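CDNA FLJ56608, highly similar to Homo sapiens chloride channel, calcium activated, family member 1 (CLCA1), mRNA (Homo sapiens, PDB 6PYO) may help mediate calcium-activated chloride conductance and regulate mucus production by goblet cells, this chain being its von Willebrand factor type A (VWA) domain. Local coordinates at residues Ile4-Val9 with Leu61-Ser66; Gln38-Gly43 with Ser68-Leu73. All coordinates share one frame; numbering follows the deposited sequence.

Contact 1: Ile4-Val9 with Leu61-Ser66; sequences IGQRIV and LIQINS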
loop_
_atom_site.group_PDB
_atom_site.type_symbol
_atom_site.label_atom_id
_atom_site.label_comp_id
_atom_site.label_asym_id
_atom_site.label_seq_id
_atom_site.Cartn_x
_atom_site.Cartn_y
_atom_site.Cartn_z
ATOM N N ILE A 4 -1.198 11.538 18.858
ATOM C CA ILE A 4 -0.045 11.664 19.734
ATOM C C ILE A 4 1.279 11.489 19.006
ATOM O O ILE A 4 2.322 11.565 19.652
ATOM C CB ILE A 4 -0.148 10.678 20.908
ATOM C CG1 ILE A 4 -0.305 9.236 20.405
ATOM C CG2 ILE A 4 -1.369 11.039 21.789
ATOM C CD1 ILE A 4 0.013 8.204 21.537
ATOM N N GLY A 5 1.272 11.302 17.692
ATOM C CA GLY A 5 2.484 11.363 16.917
ATOM C C GLY A 5 3.062 10.047 16.463
ATOM O O GLY A 5 4.278 9.979 16.181
ATOM N N GLN A 6 2.236 9.004 16.388
ATOM C CA GLN A 6 2.603 7.713 15.818
ATOM C C GLN A 6 2.175 7.634 14.361
ATOM O O GLN A 6 1.058 8.026 13.991
ATOM C CB GLN A 6 1.981 6.558 16.609
ATOM C CG GLN A 6 2.330 6.638 18.094
ATOM C CD GLN A 6 1.276 5.963 18.971
ATOM O OE1 GLN A 6 0.070 6.064 18.695
ATOM N NE2 GLN A 6 1.720 5.310 20.039
ATOM N N ARG A 7 3.114 7.203 13.541
ATOM C CA ARG A 7 2.877 7.012 12.127
ATOM C C ARG A 7 1.786 5.979 11.922
ATOM O O ARG A 7 1.743 4.979 12.617
ATOM C CB ARG A 7 4.173 6.523 11.469
ATOM C CG ARG A 7 4.083 6.320 9.948
ATOM C CD ARG A 7 5.437 5.873 9.418
ATOM N NE ARG A 7 5.654 6.282 8.046
ATOM C CZ ARG A 7 6.735 5.966 7.356
ATOM N NH1 ARG A 7 7.659 5.203 7.916
ATOM N NH2 ARG A 7 6.885 6.364 6.114
ATOM N N ILE A 8 0.931 6.212 10.931
ATOM C CA ILE A 8 -0.051 5.249 10.464
ATOM C C ILE A 8 0.290 4.921 9.022
ATOM O O ILE A 8 0.371 5.823 8.198
ATOM C CB ILE A 8 -1.496 5.789 10.537
ATOM C CG1 ILE A 8 -1.863 6.138 11.978
ATOM C CG2 ILE A 8 -2.414 4.752 9.846
ATOM C CD1 ILE A 8 -3.077 7.029 12.063
ATOM N N VAL A 9 0.449 3.647 8.705
ATOM C CA VAL A 9 0.877 3.231 7.377
ATOM C C VAL A 9 0.105 1.988 7.011
ATOM O O VAL A 9 -0.044 1.093 7.837
ATOM C CB VAL A 9 2.399 2.926 7.309
ATOM C CG1 VAL A 9 2.868 2.812 5.855
ATOM C CG2 VAL A 9 3.181 3.977 7.968
ATOM N N LEU A 61 -4.585 -2.706 11.438
ATOM C CA LEU A 61 -3.505 -1.929 12.028
ATOM C C LEU A 61 -2.950 -2.681 13.225
ATOM O O LEU A 61 -3.684 -3.027 14.149
ATOM C CB LEU A 61 -4.005 -0.562 12.449
ATOM C CG LEU A 61 -4.320 0.440 11.342
ATOM C CD1 LEU A 61 -4.659 1.761 12.041
ATOM C CD2 LEU A 61 -3.155 0.582 10.367
ATOM N N ILE A 62 -1.657 -2.986 13.190
ATOM C CA ILE A 62 -0.963 -3.417 14.389
ATOM C C ILE A 62 0.262 -2.527 14.600
ATOM O O ILE A 62 0.804 -1.932 13.661
ATOM C CB ILE A 62 -0.580 -4.908 14.338
ATOM C CG1 ILE A 62 0.487 -5.172 13.286
ATOM C CG2 ILE A 62 -1.781 -5.785 14.021
ATOM C CD1 ILE A 62 1.544 -6.182 13.798
ATOM N N GLN A 63 0.653 -2.394 15.857
ATOM C CA GLN A 63 1.721 -1.508 16.228
ATOM C C GLN A 63 3.057 -2.267 16.189
ATOM O O GLN A 63 3.131 -3.447 16.549
ATOM C CB GLN A 63 1.458 -0.931 17.614
ATOM C CG GLN A 63 2.158 0.401 17.842
ATOM C CD GLN A 63 1.849 0.916 19.181
ATOM O OE1 GLN A 63 1.418 0.157 20.045
ATOM N NE2 GLN A 63 2.028 2.218 19.387
ATOM N N ILE A 64 4.094 -1.604 15.685
ATOM C CA ILE A 64 5.432 -2.197 15.610
ATOM C C ILE A 64 6.137 -1.866 16.920
ATOM O O ILE A 64 6.537 -0.721 17.131
ATOM C CB ILE A 64 6.227 -1.655 14.422
ATOM C CG1 ILE A 64 5.482 -1.872 13.102
ATOM C CG2 ILE A 64 7.643 -2.335 14.397
ATOM C CD1 ILE A 64 5.010 -3.243 12.917
ATOM N N ASN A 65 6.279 -2.858 17.801
ATOM C CA ASN A 65 7.008 -2.692 19.049
ATOM C C ASN A 65 8.066 -3.755 19.256
ATOM O O ASN A 65 8.861 -3.640 20.188
ATOM C CB ASN A 65 6.050 -2.718 20.232
ATOM C CG ASN A 65 5.162 -1.520 20.251
ATOM O OD1 ASN A 65 5.623 -0.375 20.397
ATOM N ND2 ASN A 65 3.871 -1.763 20.109
ATOM N N SER A 66 8.088 -4.782 18.415
ATOM C CA SER A 66 8.890 -5.974 18.581
ATOM C C SER A 66 9.185 -6.500 17.187
ATOM O O SER A 66 8.432 -6.250 16.240
ATOM C CB SER A 66 8.145 -7.047 19.417
ATOM O OG SER A 66 7.250 -7.771 18.599
#
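Ile8 and Leu61 mark the closest backbone approach of Ile4-Val9 to Leu61-Ser66, yet their CA atoms stay 8.1 Å apart, too far for direct strand pairing. The space is bridged by strand 45-51, whose Trp45 pairs through its backbone with Arg7 and Val9 while Val46 pairs with Ile62. Beside it, methyl CD2 of Leu61 reaches back toward the first strand, 4.3 Å from Ile8 CG2 and 4.0 Å from Val9 O. Tyr102 touches both of these apolar side chains, and helix 87-99 covers them through Ile98 and Val97. This is the edge of the alpha/beta VWA sheet, where the outermost strand 55-63 runs antiparallel to its neighbour and strand 8-14 comes third. At the end of strand 55-63 and ahead of strand 8-14, the amide planes of Gln6 and Gln63 meet 87° apart. Gln6 NE2 and Gln63 NE2 are 3.2 Å from each other, and as two donors they merely pack. Other partners hold each amide: Gln6 OE1 accepts from Thr2 and Trp45, and Gln63 NE2 donates to Gly43 O. Gln63 also offers OE1 to Asn65 ND2 at 3.1 Å, its extended chain leaving with CG opposite the backbone N (chi1 -155°), and the donor stands above the carbonyl plane. Replacing Gln63 with an alanine would probably leave Gly43 O and Asn65 ND2 without these mates and set the Asn65 amide free to turn.

Contact 2: Gln38-Gly43 with Ser68-Leu73; sequences QTVELG and SDRDTL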
loop_
_atom_site.group_PDB
_atom_site.type_symbol
_atom_site.label_atom_id
_atom_site.label_comp_id
_atom_site.label_asym_id
_atom_site.label_seq_id
_atom_site.Cartn_x
_atom_site.Cartn_y
_atom_site.Cartn_z
ATOM N N GLN A 38 13.034 -3.401 8.343
ATOM C CA GLN A 38 14.097 -2.452 8.638
ATOM C C GLN A 38 13.633 -1.007 8.701
ATOM O O GLN A 38 14.099 -0.257 9.557
ATOM C CB GLN A 38 15.229 -2.598 7.599
ATOM C CG GLN A 38 16.341 -3.540 8.046
ATOM C CD GLN A 38 17.012 -4.259 6.897
ATOM O OE1 GLN A 38 16.503 -5.265 6.402
ATOM N NE2 GLN A 38 18.167 -3.758 6.471
ATOM N N THR A 39 12.712 -0.602 7.846
ATOM C CA THR A 39 12.448 0.820 7.690
ATOM C C THR A 39 11.422 1.352 8.688
ATOM O O THR A 39 11.697 2.357 9.355
ATOM C CB THR A 39 12.026 1.092 6.241
ATOM O OG1 THR A 39 12.995 0.464 5.400
ATOM C CG2 THR A 39 11.962 2.627 5.927
ATOM N N VAL A 40 10.257 0.708 8.822
ATOM C CA VAL A 40 9.196 1.318 9.618
ATOM C C VAL A 40 9.678 1.366 11.066
ATOM O O VAL A 40 10.371 0.452 11.532
ATOM C CB VAL A 40 7.861 0.581 9.413
ATOM C CG1 VAL A 40 7.840 -0.759 10.090
ATOM C CG2 VAL A 40 6.684 1.452 9.886
ATOM N N GLU A 41 9.389 2.474 11.751
ATOM C CA GLU A 41 9.948 2.776 13.065
ATOM C C GLU A 41 9.076 2.223 14.193
ATOM O O GLU A 41 7.848 2.088 14.068
ATOM C CB GLU A 41 10.117 4.297 13.258
ATOM C CG GLU A 41 8.782 5.167 13.218
ATOM C CD GLU A 41 8.399 5.741 11.803
ATOM O OE1 GLU A 41 8.343 4.979 10.784
ATOM O OE2 GLU A 41 8.164 6.980 11.711
ATOM N N LEU A 42 9.736 1.937 15.316
ATOM C CA LEU A 42 9.083 1.544 16.554
ATOM C C LEU A 42 7.881 2.433 16.837
ATOM O O LEU A 42 7.969 3.662 16.757
ATOM C CB LEU A 42 10.110 1.659 17.692
ATOM C CG LEU A 42 9.789 1.367 19.151
ATOM C CD1 LEU A 42 9.645 -0.165 19.282
ATOM C CD2 LEU A 42 10.879 1.890 20.070
ATOM N N GLY A 43 6.768 1.819 17.188
ATOM C CA GLY A 43 5.615 2.570 17.618
ATOM C C GLY A 43 4.655 2.944 16.524
ATOM O O GLY A 43 3.545 3.406 16.818
ATOM N N SER A 68 8.888 -9.536 16.383
ATOM C CA SER A 68 7.804 -10.446 16.046
ATOM C C SER A 68 6.716 -9.736 15.269
ATOM O O SER A 68 6.138 -10.322 14.352
ATOM C CB SER A 68 7.220 -11.103 17.302
ATOM O OG SER A 68 8.264 -11.766 17.984
ATOM N N ASP A 69 6.421 -8.474 15.608
ATOM C CA ASP A 69 5.406 -7.744 14.828
ATOM C C ASP A 69 5.860 -7.549 13.379
ATOM O O ASP A 69 5.084 -7.742 12.430
ATOM C CB ASP A 69 5.115 -6.378 15.431
ATOM C CG ASP A 69 4.679 -6.440 16.869
ATOM O OD1 ASP A 69 3.807 -7.307 17.177
ATOM O OD2 ASP A 69 5.176 -5.572 17.667
ATOM N N ARG A 70 7.126 -7.155 13.184
ATOM C CA ARG A 70 7.624 -7.045 11.821
ATOM C C ARG A 70 7.476 -8.367 11.086
ATOM O O ARG A 70 7.022 -8.403 9.939
ATOM C CB ARG A 70 9.081 -6.609 11.826
ATOM C CG ARG A 70 9.340 -5.347 12.649
ATOM C CD ARG A 70 10.802 -4.966 12.571
ATOM N NE ARG A 70 11.048 -3.743 13.337
ATOM C CZ ARG A 70 10.869 -2.540 12.829
ATOM N NH1 ARG A 70 10.453 -2.432 11.569
ATOM N NH2 ARG A 70 11.083 -1.456 13.568
ATOM N N ASP A 71 7.916 -9.454 11.730
ATOM C CA ASP A 71 7.908 -10.782 11.116
ATOM C C ASP A 71 6.502 -11.232 10.765
ATOM O O ASP A 71 6.271 -11.830 9.711
ATOM C CB ASP A 71 8.516 -11.819 12.069
ATOM C CG ASP A 71 10.003 -11.964 11.911
ATOM O OD1 ASP A 71 10.488 -11.813 10.774
ATOM O OD2 ASP A 71 10.688 -12.223 12.927
ATOM N N THR A 72 5.564 -11.028 11.673
ATOM C CA THR A 72 4.204 -11.462 11.396
ATOM C C THR A 72 3.606 -10.697 10.217
ATOM O O THR A 72 2.831 -11.265 9.434
ATOM C CB THR A 72 3.322 -11.306 12.640
ATOM O OG1 THR A 72 1.984 -11.678 12.304
ATOM C CG2 THR A 72 3.301 -9.869 13.105
ATOM N N LEU A 73 3.964 -9.421 10.050
ATOM C CA LEU A 73 3.497 -8.710 8.859
ATOM C C LEU A 73 4.204 -9.211 7.614
ATOM O O LEU A 73 3.576 -9.384 6.560
ATOM C CB LEU A 73 3.716 -7.204 9.006
ATOM C CG LEU A 73 2.722 -6.533 9.940
ATOM C CD1 LEU A 73 3.178 -5.216 10.485
ATOM C CD2 LEU A 73 1.420 -6.364 9.192
#
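Arg70 does nearly all the work that joins Ser68-Leu73 to Gln38-Gly43, although its helix begins three residues earlier. Ser68 O accepts from Thr72 N at 2.8 Å, an ordinary helical bond, and Asp69 turns its OD2 back to the backbone N of Asn65. Arg70 follows, its chain fully extended from CG to NE, which carries the guanidinium across to the turn after helix 24-39. There NH1 and NH2 grip a single atom end-on: Val40 O lies 2.9 Å from Arg70 NH1 and 2.9 Å from Arg70 NH2. Both bonds bend to 144° at the hydrogen, as a shared acceptor requires, and the oxygen sits in the guanidinium plane. Methyl CG1 of Val40 packs 3.4 Å from Arg70 NH1, which also donates to Leu36 O in the last turn of helix 24-39. The positive charge would be likely to suit the partial negative charge of that helix end. Asp71 leans on Leu37, and Leu73 turns inward onto Leu36 and Val46. An arginine tying down carbonyls where a helix gives way to a turn thus links two helices that pack against the central sheet of this Rossmann-like VWA fold.

How the contacts relate
Contacts 1 and 2 show how a sheet edge and its covering helices can be secured together, their centres only about 9 Å apart. Along the chain their segments alternate: 4-9, 38-43, 61-66, 68-73. Strand 8-14 leads to helix 24-39, and strand 55-63 leads to helix 67-74, so each contact takes one segment from each strand-helix unit. Direct joins reinforce this: Arg7 NH1 forms a salt bridge with Glu41 OE1, and Ile64 O probably accepts a hydrogen bond from Gly43 N. The cluster gathers where strand 8-14 begins, with bound calcium about 9 Å from the Gln6 and Glu41 side chains; the site of Ser16, Ser18 and Thr85 is separate, its serines just past that strand's other end.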